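Local coordinates for chemotaxis protein CheX (Desulfovibrio desulfuricans subsp. desulfuricans str. G20, PDB 3HM4) that probably acts as a chemotaxis phosphatase of the CheC-like CheX family, removing the phosphoryl group from the response regulator CheY, at residues 5-10 / 34-39; 19-24 / 93-98; 53-58 / 110-115; 86-91 / 119-124. One frame throughout, in Å; residues are numbered along the deposited sequence.

Contact 1: residues 5-10 / 34-39; sequences SGIEIA and PYVKKN
Ile7 and Pro34 mark the closest approach of the two backbones, their CA atoms 6.8 Å apart. Residues 5-10 form a loop with a short 3-10 turn at Ile7 and Glu8, leading into helix 10-25; residues 34-39 comprise the last part of strand 30-36, an outermost strand of the chain's sheet, and the loop that follows. The main chains are not hydrogen-bonded to each other here, and apolar side chains make the join.

Ile7 is the central piece. Its CG1 is anti to the backbone N (chi1 -157°) and rests on Pro34 CB at 3.8 Å, with the two side chains crossing at about a right angle. The CD1 methyl lies over the backbone, 3.7 Å from Pro34 O and 3.9 Å from Tyr35 CA. A branched, flexible-ended residue suits this position because its CG1 can rest on the proline while CD1 goes on to the backbone of Pro34 and Tyr35. The rigid ring meets a second apolar group at its CG, which touches Ala10 CB at 3.8 Å; a small methyl lets the first turn of the helix come near. At the other end Val36 CG2 meets the hydroxyl oxygen Ser5 OG at 3.9 Å. That oxygen accepts from Ile7 N (3.1 Å, N-H...O angle 163°), so the ST turn holds Ser5 and Ile7 together, with Ile7 turned to the strand.

Tyr35 pairs through its backbone with Ala139 of strand 138-143, and Ile138 of that strand touches Ser5, Ile7 and Val36. On strand 149-155, Phe153 packs against Ala10, and Glu152 forms a salt bridge with Lys37.

Contact 2: residues 19-24 / 93-98; sequences NVLSTM and GEVTNM
Val20 and Met98 meet in a helix-helix interface, where helix 10-25 packs on the long helix 84-109 of the CheX fold. The latter carries Glu94 and Asn97, a Glu-x-x-Asn pair consistent with the CheC/CheX phosphatase signature and therefore probably the pair that acts on phosphorylated CheY. The short segments run at 137° to each other, closer to antiparallel than to parallel, and their axes approach to 9.8 Å.

Val20 sends both methyls across. Its CG1, anti to the backbone N (chi1 173°), sits 3.8 Å from the carbonyl oxygen Val95 O, and CG2 lies 3.8 Å from Met98 CB. This compact, beta-branched side chain fits between a valine and the root of a longer chain. Leu21 starts off to the side, yet its CD2 reaches Val95 CG1 at 3.8 Å, the two side chains crossing at about a right angle. One turn further along, two selenomethionines meet: Met24 SE is 3.7 Å from Met98 SE. Met24 is bent at both chi2 and chi3, whereas Met98 is extended to SE and bends at chi3 (65°), which brings CE beside Met24 CG and SE.

Met76 of helix 66-77 touches both Met24 and Val95, adding a third helix. Away from helix 10-25, Thr96 packs on Ala48 and Val50 of strand 47-53; Asn97 meets Pro119, and Val132 of the second subunit.

The joint is apolar: branched side chains and long, unbranched methionines, here with selenium in place of sulfur, pack helix 84-109 on helix 10-25, while Glu94 and Asn97, the probable catalytic pair, take no real part in that packing.

Contact 3: residues 53-58 / 110-115; sequences TGHKNG and MGMTFQ
Thr53 and Gln115 form an antiparallel hydrogen-bonded pair, CA atoms 5.2 Å apart, that joins strand 47-53 to strand 115-123 at the edge of the chain's sheet, with Thr53 N donating to Gln115 O at 3.0 Å and Gln115 N to Thr53 O at 2.8 Å. Thr53 O also receives a CA-H...O contact from Phe114 CA. Gly54 follows where a side chain would collide with Thr113 O and the Phe114 ring, so glycine fits.

The Phe114 ring packs against the loop of residues 54-56, its CG anti to the carbonyl carbon (chi1 -70°). Its CE2 has the carbonyl oxygen Lys56 O at the ring edge, 3.4 Å away, while CZ touches His55 CE1 at 3.6 Å. The two ring planes meet obliquely, at 56°. His55 CE1 also lies 3.6 Å from Met112 SE, an oblique Met-aromatic contact with selenium in the place of sulfur. One water ties the loops together: it accepts from His55 N, donates to Thr113 O at 2.8 Å, is bound by His55 ND1 at the imidazole edge, and lies over the centre of the Phe114 ring.

At the dimer interface, Thr53 OG1 hydrogen-bonds to Thr53 OG1 of the second subunit. Gly111 ends helix 84-109 in a Schellman motif, and Leu107 of that helix touches both Met112 and Phe114.

Contact 4: residues 86-91 / 119-124; sequences QDTKDA and PSVIMG
Thr88 and Met123 join a helix to a beta strand in the buried helix-on-sheet layer of the CheX fold. Helix 84-109 lies over strand 115-123, an outermost strand of the chain's own antiparallel sheet. In the short segments the two elements run at 142° to each other with axes 8.6 Å apart, and Lys89 and Val121 have the nearest CA atoms.

Val121 and Met123, two residues apart on the strand, both point at the helix, as alternate residues of a strand do. Selenomethionine Met123 and Thr88 reach toward each other tip to tip, Met123 SE standing 3.9 Å from Thr88 CG2. The end of the Met123 chain bends at chi3 (-139°), and CE lies 3.6 Å from Lys89 N and 4.0 Å from Lys89 CB. Val121 fills the next place with CG2, 3.9 Å from the carbonyl oxygen Lys89 O. Threonine suits the helix here because its methyl serves the apolar layer while OG1 hydrogen-bonds back to Ile84 O within the helix.

Lys89 gives only the base of its side chain to the strand. Its extended chain carries NZ to Asn40 O of the second subunit, and Asn40 ND2 of the second subunit binds Gln86 OE1. The strand itself pairs antiparallel with a strand of the second subunit, so the sheet continues across the dimer.

Farther from the strand, Gln86 NE2 donates to Asp90 OD2 at 3.2 Å in a nearly straight bond; the acceptor lies in the Gln86 amide plane, the donor stands 34° out of the carboxylate plane on the syn side, and a weak second bond runs from NE2 to Asp90 OD1.

Overall arrangement
Contacts 2 and 4 are the buried pair. Both use helix 84-109, which packs on helix 10-25 in one and on strand 115-123 in the other, and they touch each other on this probable active-site helix, where Pro119 meets Thr96 and Asn97. Contact 1 is a surface contact near the chain's start, with its centre about 25 Å from that of contact 4. Contact 3, partly buried, lies at the C-terminal end of helix 84-109. Contacts 1, 2 and 4 join their segments mainly through van der Waals packing of apolar side chains, whereas contact 3 adds backbone hydrogen bonds and a bridging water. Contacts 2, 3 and 4 all reach the second subunit; contact 1 does not.

Contact 1: residues 5-10 / 34-39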
loop_
_atom_site.group_PDB
_atom_site.type_symbol
_atom_site.label_atom_id
_atom_site.label_comp_id
_atom_site.label_asym_id
_atom_site.label_seq_id
_atom_site.Cartn_x
_atom_site.Cartn_y
_atom_site.Cartn_z
ATOM N N SER A 5 2.756 -20.694 7.420
ATOM C CA SER A 5 1.906 -19.549 6.998
ATOM C C SER A 5 2.501 -18.151 7.293
ATOM O O SER A 5 2.174 -17.158 6.592
ATOM C CB SER A 5 0.514 -19.629 7.653
ATOM O OG SER A 5 0.604 -19.349 9.053
ATOM N N GLY A 6 3.404 -18.086 8.275
ATOM C CA GLY A 6 3.930 -16.823 8.791
ATOM C C GLY A 6 3.357 -16.522 10.183
ATOM O O GLY A 6 3.878 -15.663 10.897
ATOM N N ILE A 7 2.310 -17.244 10.609
ATOM C CA ILE A 7 1.700 -17.005 11.926
ATOM C C ILE A 7 2.707 -17.179 13.083
ATOM O O ILE A 7 2.648 -16.489 14.085
ATOM C CB ILE A 7 0.435 -17.855 12.116
ATOM C CG1 ILE A 7 -0.481 -17.227 13.166
ATOM C CG2 ILE A 7 0.786 -19.307 12.433
ATOM C CD1 ILE A 7 -1.919 -17.658 13.015
ATOM N N GLU A 8 3.658 -18.087 12.874
ATOM C CA GLU A 8 4.746 -18.356 13.813
ATOM C C GLU A 8 5.678 -17.157 14.054
ATOM O O GLU A 8 6.406 -17.135 15.044
ATOM C CB GLU A 8 5.559 -19.589 13.348
ATOM C CG GLU A 8 6.445 -19.421 12.087
ATOM C CD GLU A 8 5.713 -19.310 10.729
ATOM O OE1 GLU A 8 4.469 -19.532 10.628
ATOM O OE2 GLU A 8 6.407 -18.981 9.749
ATOM N N ILE A 9 5.696 -16.174 13.135
ATOM C CA ILE A 9 6.525 -14.976 13.350
ATOM C C ILE A 9 5.631 -13.740 13.550
ATOM O O ILE A 9 6.092 -12.622 13.374
ATOM C CB ILE A 9 7.731 -14.743 12.336
ATOM C CG1 ILE A 9 7.321 -14.214 10.966
ATOM C CG2 ILE A 9 8.690 -15.976 12.309
ATOM C CD1 ILE A 9 6.299 -14.893 10.274
ATOM N N ALA A 10 4.408 -13.944 14.026
ATOM C CA ALA A 10 3.524 -12.809 14.324
ATOM C C ALA A 10 4.063 -11.923 15.460
ATOM O O ALA A 10 3.873 -10.708 15.402
ATOM C CB ALA A 10 2.131 -13.329 14.692
ATOM N N PRO A 34 -3.524 -14.017 16.759
ATOM C CA PRO A 34 -3.334 -13.952 15.312
ATOM C C PRO A 34 -4.150 -15.033 14.626
ATOM O O PRO A 34 -4.409 -16.105 15.202
ATOM C CB PRO A 34 -1.852 -14.273 15.135
ATOM C CG PRO A 34 -1.228 -13.823 16.413
ATOM C CD PRO A 34 -2.227 -14.222 17.452
ATOM N N TYR A 35 -4.601 -14.750 13.416
ATOM C CA TYR A 35 -5.322 -15.716 12.629
ATOM C C TYR A 35 -4.918 -15.609 11.177
ATOM O O TYR A 35 -4.464 -14.547 10.730
ATOM C CB TYR A 35 -6.849 -15.584 12.798
ATOM C CG TYR A 35 -7.466 -14.295 12.313
ATOM C CD1 TYR A 35 -7.509 -13.176 13.110
ATOM C CD2 TYR A 35 -7.982 -14.193 11.011
ATOM C CE1 TYR A 35 -8.121 -11.984 12.651
ATOM C CE2 TYR A 35 -8.574 -13.014 10.532
ATOM C CZ TYR A 35 -8.617 -11.904 11.359
ATOM O OH TYR A 35 -9.201 -10.765 10.868
ATOM N N VAL A 36 -5.088 -16.701 10.437
ATOM C CA VAL A 36 -4.894 -16.701 8.994
ATOM C C VAL A 36 -6.157 -16.111 8.380
ATOM O O VAL A 36 -7.261 -16.629 8.599
ATOM C CB VAL A 36 -4.554 -18.086 8.439
ATOM C CG1 VAL A 36 -4.532 -18.060 6.903
ATOM C CG2 VAL A 36 -3.208 -18.623 9.016
ATOM N N LYS A 37 -6.029 -15.022 7.614
ATOM C CA LYS A 37 -7.157 -14.405 6.975
ATOM C C LYS A 37 -7.783 -15.367 5.948
ATOM O O LYS A 37 -7.069 -15.944 5.155
ATOM C CB LYS A 37 -6.666 -13.117 6.298
ATOM C CG LYS A 37 -7.714 -12.171 5.961
ATOM C CD LYS A 37 -7.106 -10.952 5.322
ATOM C CE LYS A 37 -8.169 -10.014 4.977
ATOM N NZ LYS A 37 -8.683 -9.269 6.170
ATOM N N LYS A 38 -9.093 -15.520 5.991
ATOM C CA LYS A 38 -9.795 -16.326 5.015
ATOM C C LYS A 38 -10.576 -15.473 4.045
ATOM O O LYS A 38 -11.028 -15.984 3.035
ATOM C CB LYS A 38 -10.676 -17.363 5.703
ATOM C CG LYS A 38 -9.875 -18.276 6.655
ATOM C CD LYS A 38 -8.688 -19.008 5.976
ATOM C CE LYS A 38 -7.944 -19.944 6.900
ATOM N NZ LYS A 38 -8.784 -21.148 7.206
ATOM N N ASN A 39 -10.885 -14.240 4.397
ATOM C CA ASN A 39 -11.478 -13.253 3.494
ATOM C C ASN A 39 -10.372 -12.601 2.641
ATOM O O ASN A 39 -9.192 -12.551 3.040
ATOM C CB ASN A 39 -12.218 -12.167 4.318
ATOM C CG ASN A 39 -13.525 -12.686 4.939
ATOM O OD1 ASN A 39 -14.527 -12.889 4.218
ATOM N ND2 ASN A 39 -13.543 -12.874 6.247
#

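Contact 2: residues 19-24 / 93-98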
loop_
_atom_site.group_PDB
_atom_site.type_symbol
_atom_site.label_atom_id
_atom_site.label_comp_id
_atom_site.label_asym_id
_atom_site.label_seq_id
_atom_site.Cartn_x
_atom_site.Cartn_y
_atom_site.Cartn_z
ATOM N N ASN A 19 3.549 -1.565 21.001
ATOM C CA ASN A 19 4.431 -0.537 21.564
ATOM C C ASN A 19 4.237 0.813 20.899
ATOM O O ASN A 19 4.162 1.822 21.583
ATOM C CB ASN A 19 5.895 -0.969 21.489
ATOM C CG ASN A 19 6.225 -2.129 22.421
ATOM O OD1 ASN A 19 5.438 -2.489 23.303
ATOM N ND2 ASN A 19 7.389 -2.734 22.212
ATOM N N VAL A 20 4.147 0.852 19.569
ATOM C CA VAL A 20 3.982 2.122 18.875
ATOM C C VAL A 20 2.651 2.799 19.235
ATOM O O VAL A 20 2.630 3.990 19.547
ATOM C CB VAL A 20 4.113 1.965 17.332
ATOM C CG1 VAL A 20 3.776 3.241 16.637
ATOM C CG2 VAL A 20 5.551 1.559 17.010
ATOM N N LEU A 21 1.546 2.044 19.167
ATOM C CA LEU A 21 0.225 2.617 19.489
ATOM C C LEU A 21 0.130 3.081 20.950
ATOM O O LEU A 21 -0.509 4.108 21.227
ATOM C CB LEU A 21 -0.949 1.719 19.071
ATOM C CG LEU A 21 -1.409 1.824 17.605
ATOM C CD1 LEU A 21 -1.835 3.294 17.267
ATOM C CD2 LEU A 21 -0.356 1.334 16.681
ATOM N N SER A 22 0.723 2.307 21.850
ATOM C CA SER A 22 0.775 2.651 23.296
ATOM C C SER A 22 1.498 3.986 23.467
ATOM O O SER A 22 0.957 4.960 24.026
ATOM C CB SER A 22 1.524 1.578 24.100
ATOM O OG SER A 22 0.814 0.355 24.179
ATOM N N THR A 23 2.710 4.033 22.944
ATOM C CA THR A 23 3.571 5.216 23.105
ATOM C C THR A 23 3.045 6.455 22.460
ATOM O O THR A 23 2.939 7.508 23.111
ATOM C CB THR A 23 4.960 4.973 22.529
ATOM O OG1 THR A 23 5.546 3.874 23.212
ATOM C CG2 THR A 23 5.838 6.206 22.657
HETATM N N MSE A 24 2.671 6.354 21.177
HETATM C CA MSE A 24 2.225 7.519 20.433
HETATM C C MSE A 24 0.821 8.015 20.733
HETATM O O MSE A 24 0.589 9.225 20.656
HETATM C CB MSE A 24 2.350 7.237 18.914
HETATM C CG MSE A 24 3.779 6.951 18.477
HETATM SE SE MSE A 24 5.095 8.279 18.908
HETATM C CE MSE A 24 4.490 9.824 17.903
ATOM N N GLY A 93 0.778 7.858 9.083
ATOM C CA GLY A 93 2.006 7.595 8.335
ATOM C C GLY A 93 3.210 7.405 9.259
ATOM O O GLY A 93 4.017 6.492 9.059
ATOM N N GLU A 94 3.302 8.236 10.299
ATOM C CA GLU A 94 4.402 8.073 11.251
ATOM C C GLU A 94 4.278 6.796 12.055
ATOM O O GLU A 94 5.262 6.087 12.269
ATOM C CB GLU A 94 4.530 9.287 12.160
ATOM C CG GLU A 94 5.697 9.171 13.162
ATOM C CD GLU A 94 7.098 9.000 12.509
ATOM O OE1 GLU A 94 7.326 9.456 11.365
ATOM O OE2 GLU A 94 8.014 8.427 13.165
ATOM N N VAL A 95 3.070 6.505 12.533
ATOM C CA VAL A 95 2.802 5.236 13.228
ATOM C C VAL A 95 3.290 4.056 12.369
ATOM O O VAL A 95 3.936 3.137 12.863
ATOM C CB VAL A 95 1.285 5.070 13.558
ATOM C CG1 VAL A 95 0.907 3.605 13.910
ATOM C CG2 VAL A 95 0.931 6.065 14.686
ATOM N N THR A 96 2.971 4.112 11.073
ATOM C CA THR A 96 3.328 3.002 10.179
ATOM C C THR A 96 4.829 2.872 9.947
ATOM O O THR A 96 5.370 1.761 9.955
ATOM C CB THR A 96 2.538 3.100 8.880
ATOM O OG1 THR A 96 1.130 3.200 9.172
ATOM C CG2 THR A 96 2.783 1.922 7.956
ATOM N N ASN A 97 5.495 4.025 9.788
ATOM C CA ASN A 97 6.964 4.030 9.699
ATOM C C ASN A 97 7.581 3.442 10.957
ATOM O O ASN A 97 8.539 2.687 10.886
ATOM C CB ASN A 97 7.512 5.445 9.449
ATOM C CG ASN A 97 7.714 5.753 7.982
ATOM O OD1 ASN A 97 8.223 4.902 7.242
ATOM N ND2 ASN A 97 7.380 6.952 7.563
HETATM N N MSE A 98 7.030 3.781 12.124
HETATM C CA MSE A 98 7.540 3.274 13.386
HETATM C C MSE A 98 7.289 1.784 13.576
HETATM O O MSE A 98 8.181 1.066 14.043
HETATM C CB MSE A 98 6.984 4.055 14.573
HETATM C CG MSE A 98 7.469 5.495 14.634
HETATM SE SE MSE A 98 6.568 6.469 16.035
HETATM C CE MSE A 98 7.235 5.507 17.528
#

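Contact 3: residues 53-58 / 110-115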
loop_
_atom_site.group_PDB
_atom_site.type_symbol
_atom_site.label_atom_id
_atom_site.label_comp_id
_atom_site.label_asym_id
_atom_site.label_seq_id
_atom_site.Cartn_x
_atom_site.Cartn_y
_atom_site.Cartn_z
ATOM N N THR A 53 11.228 -5.889 2.259
ATOM C CA THR A 53 12.013 -6.747 1.361
ATOM C C THR A 53 13.161 -7.410 2.150
ATOM O O THR A 53 13.704 -6.843 3.079
ATOM C CB THR A 53 12.565 -5.962 0.189
ATOM O OG1 THR A 53 13.497 -4.982 0.660
ATOM C CG2 THR A 53 11.436 -5.267 -0.631
ATOM N N GLY A 54 13.534 -8.602 1.727
ATOM C CA GLY A 54 14.617 -9.363 2.406
ATOM C C GLY A 54 14.689 -10.752 1.858
ATOM O O GLY A 54 14.459 -10.896 0.694
ATOM N N HIS A 55 14.922 -11.776 2.704
ATOM C CA HIS A 55 14.969 -13.168 2.206
ATOM C C HIS A 55 13.669 -13.606 1.540
ATOM O O HIS A 55 13.667 -14.417 0.601
ATOM C CB HIS A 55 15.451 -14.183 3.275
ATOM C CG HIS A 55 14.425 -14.508 4.322
ATOM N ND1 HIS A 55 14.145 -13.674 5.382
ATOM C CD2 HIS A 55 13.630 -15.599 4.484
ATOM C CE1 HIS A 55 13.210 -14.221 6.136
ATOM N NE2 HIS A 55 12.866 -15.383 5.612
ATOM N N LYS A 56 12.581 -13.037 2.049
ATOM C CA LYS A 56 11.264 -13.039 1.508
ATOM C C LYS A 56 10.813 -11.540 1.435
ATOM O O LYS A 56 11.337 -10.682 2.105
ATOM C CB LYS A 56 10.355 -13.830 2.428
ATOM C CG LYS A 56 10.603 -15.300 2.389
ATOM C CD LYS A 56 9.768 -16.043 3.390
ATOM C CE LYS A 56 9.996 -17.544 3.400
ATOM N NZ LYS A 56 9.210 -18.165 4.506
ATOM N N ASN A 57 9.854 -11.267 0.591
ATOM C CA ASN A 57 9.290 -9.935 0.401
ATOM C C ASN A 57 7.861 -9.980 0.866
ATOM O O ASN A 57 7.207 -11.004 0.843
ATOM C CB ASN A 57 9.351 -9.600 -1.074
ATOM C CG ASN A 57 10.753 -9.580 -1.602
ATOM O OD1 ASN A 57 11.647 -9.023 -0.999
ATOM N ND2 ASN A 57 10.952 -10.251 -2.747
ATOM N N GLY A 58 7.367 -8.857 1.300
ATOM C CA GLY A 58 6.034 -8.819 1.869
ATOM C C GLY A 58 5.582 -7.438 2.203
ATOM O O GLY A 58 6.023 -6.483 1.575
HETATM N N MSE A 110 16.354 -11.747 15.293
HETATM C CA MSE A 110 16.055 -13.146 15.033
HETATM C C MSE A 110 16.823 -13.634 13.759
HETATM O O MSE A 110 16.534 -14.720 13.242
HETATM C CB MSE A 110 14.541 -13.347 14.874
HETATM C CG MSE A 110 13.714 -12.917 16.103
HETATM SE SE MSE A 110 11.828 -12.928 15.704
HETATM C CE MSE A 110 11.692 -14.842 15.407
ATOM N N GLY A 111 17.777 -12.838 13.285
ATOM C CA GLY A 111 18.635 -13.217 12.154
ATOM C C GLY A 111 18.057 -12.979 10.781
ATOM O O GLY A 111 18.577 -13.523 9.797
HETATM N N MSE A 112 17.016 -12.138 10.679
HETATM C CA MSE A 112 16.360 -11.849 9.396
HETATM C C MSE A 112 16.316 -10.345 9.151
HETATM O O MSE A 112 15.511 -9.649 9.769
HETATM C CB MSE A 112 14.962 -12.439 9.386
HETATM C CG MSE A 112 14.948 -13.944 9.496
HETATM SE SE MSE A 112 13.219 -14.704 9.666
HETATM C CE MSE A 112 12.961 -14.338 11.497
ATOM N N THR A 113 17.151 -9.875 8.238
ATOM C CA THR A 113 17.232 -8.481 7.875
ATOM C C THR A 113 16.232 -8.153 6.766
ATOM O O THR A 113 16.264 -8.749 5.690
ATOM C CB THR A 113 18.649 -8.092 7.400
ATOM O OG1 THR A 113 19.564 -8.303 8.493
ATOM C CG2 THR A 113 18.716 -6.639 6.962
ATOM N N PHE A 114 15.403 -7.138 7.034
ATOM C CA PHE A 114 14.456 -6.622 6.068
ATOM C C PHE A 114 14.623 -5.119 5.900
ATOM O O PHE A 114 14.853 -4.410 6.889
ATOM C CB PHE A 114 13.019 -6.843 6.528
ATOM C CG PHE A 114 12.586 -8.265 6.521
ATOM C CD1 PHE A 114 12.749 -9.075 7.640
ATOM C CD2 PHE A 114 11.960 -8.808 5.400
ATOM C CE1 PHE A 114 12.331 -10.405 7.634
ATOM C CE2 PHE A 114 11.544 -10.137 5.405
ATOM C CZ PHE A 114 11.730 -10.930 6.530
ATOM N N GLN A 115 14.493 -4.635 4.669
ATOM C CA GLN A 115 14.408 -3.212 4.378
ATOM C C GLN A 115 12.932 -2.838 4.341
ATOM O O GLN A 115 12.071 -3.682 4.049
ATOM C CB GLN A 115 15.062 -2.844 3.049
ATOM C CG GLN A 115 16.552 -3.215 2.999
ATOM C CD GLN A 115 17.380 -2.608 4.120
ATOM O OE1 GLN A 115 17.174 -1.448 4.514
ATOM N NE2 GLN A 115 18.338 -3.398 4.651
HETATM O O HOH W 1 15.759 -11.490 5.459
#

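Contact 4: residues 86-91 / 119-124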
loop_
_atom_site.group_PDB
_atom_site.type_symbol
_atom_site.label_atom_id
_atom_site.label_comp_id
_atom_site.label_asym_id
_atom_site.label_seq_id
_atom_site.Cartn_x
_atom_site.Cartn_y
_atom_site.Cartn_z
ATOM N N GLN A 86 -4.848 15.881 6.209
ATOM C CA GLN A 86 -3.425 16.051 6.405
ATOM C C GLN A 86 -2.942 15.396 7.712
ATOM O O GLN A 86 -1.874 14.767 7.742
ATOM C CB GLN A 86 -3.039 17.537 6.416
ATOM C CG GLN A 86 -1.552 17.776 6.481
ATOM C CD GLN A 86 -0.824 17.363 5.226
ATOM O OE1 GLN A 86 -1.264 17.692 4.131
ATOM N NE2 GLN A 86 0.301 16.646 5.373
ATOM N N ASP A 87 -3.703 15.570 8.789
ATOM C CA ASP A 87 -3.286 15.070 10.089
ATOM C C ASP A 87 -3.355 13.539 10.141
ATOM O O ASP A 87 -2.505 12.928 10.793
ATOM C CB ASP A 87 -4.071 15.735 11.227
ATOM C CG ASP A 87 -3.832 17.233 11.350
ATOM O OD1 ASP A 87 -2.860 17.749 10.795
ATOM O OD2 ASP A 87 -4.683 17.852 12.006
ATOM N N THR A 88 -4.351 12.965 9.469
ATOM C CA THR A 88 -4.438 11.497 9.351
ATOM C C THR A 88 -3.237 10.946 8.574
ATOM O O THR A 88 -2.589 10.007 9.025
ATOM C CB THR A 88 -5.782 11.024 8.738
ATOM O OG1 THR A 88 -6.802 11.466 9.624
ATOM C CG2 THR A 88 -5.846 9.508 8.597
ATOM N N LYS A 89 -2.928 11.547 7.436
ATOM C CA LYS A 89 -1.764 11.165 6.652
ATOM C C LYS A 89 -0.505 11.221 7.512
ATOM O O LYS A 89 0.265 10.262 7.578
ATOM C CB LYS A 89 -1.613 12.083 5.456
ATOM C CG LYS A 89 -0.378 11.852 4.619
ATOM C CD LYS A 89 -0.288 12.835 3.443
ATOM C CE LYS A 89 0.955 12.544 2.626
ATOM N NZ LYS A 89 0.912 13.240 1.319
ATOM N N ASP A 90 -0.301 12.356 8.175
ATOM C CA ASP A 90 0.907 12.547 8.962
ATOM C C ASP A 90 1.026 11.620 10.178
ATOM O O ASP A 90 2.069 10.976 10.408
ATOM C CB ASP A 90 1.081 14.007 9.410
ATOM C CG ASP A 90 1.391 14.954 8.261
ATOM O OD1 ASP A 90 1.890 14.524 7.190
ATOM O OD2 ASP A 90 1.109 16.169 8.428
ATOM N N ALA A 91 -0.055 11.523 10.949
ATOM C CA ALA A 91 -0.047 10.740 12.200
ATOM C C ALA A 91 0.003 9.238 11.922
ATOM O O ALA A 91 0.848 8.510 12.453
ATOM C CB ALA A 91 -1.285 11.068 13.065
ATOM N N PRO A 119 5.642 4.216 3.543
ATOM C CA PRO A 119 4.223 3.871 3.675
ATOM C C PRO A 119 3.307 4.683 2.768
ATOM O O PRO A 119 3.666 5.742 2.278
ATOM C CB PRO A 119 3.903 4.205 5.154
ATOM C CG PRO A 119 5.239 4.336 5.810
ATOM C CD PRO A 119 6.165 4.853 4.769
ATOM N N SER A 120 2.096 4.151 2.627
ATOM C CA SER A 120 0.978 4.890 2.044
ATOM C C SER A 120 -0.200 4.799 3.008
ATOM O O SER A 120 -0.372 3.793 3.712
ATOM C CB SER A 120 0.548 4.380 0.664
ATOM O OG SER A 120 1.545 4.640 -0.311
ATOM N N VAL A 121 -1.003 5.863 3.034
ATOM C CA VAL A 121 -2.188 5.980 3.869
ATOM C C VAL A 121 -3.404 6.083 2.967
ATOM O O VAL A 121 -3.430 6.875 2.009
ATOM C CB VAL A 121 -2.109 7.169 4.855
ATOM C CG1 VAL A 121 -3.446 7.278 5.605
ATOM C CG2 VAL A 121 -0.949 7.014 5.805
ATOM N N ILE A 122 -4.403 5.245 3.256
ATOM C CA ILE A 122 -5.625 5.143 2.501
ATOM C C ILE A 122 -6.791 5.652 3.340
ATOM O O ILE A 122 -6.927 5.303 4.513
ATOM C CB ILE A 122 -5.896 3.688 2.068
ATOM C CG1 ILE A 122 -4.766 3.188 1.126
ATOM C CG2 ILE A 122 -7.248 3.532 1.344
ATOM C CD1 ILE A 122 -3.674 2.557 1.766
HETATM N N MSE A 123 -7.639 6.498 2.744
HETATM C CA MSE A 123 -8.816 6.964 3.439
HETATM C C MSE A 123 -10.077 6.803 2.609
HETATM O O MSE A 123 -10.047 6.866 1.388
HETATM C CB MSE A 123 -8.649 8.422 3.823
HETATM C CG MSE A 123 -7.407 8.738 4.664
HETATM SE SE MSE A 123 -7.182 10.579 5.081
HETATM C CE MSE A 123 -5.304 10.731 4.818
ATOM N N GLY A 124 -11.181 6.625 3.310
ATOM C CA GLY A 124 -12.526 6.544 2.715
ATOM C C GLY A 124 -13.289 5.486 3.461
ATOM O O GLY A 124 -12.804 4.395 3.660
#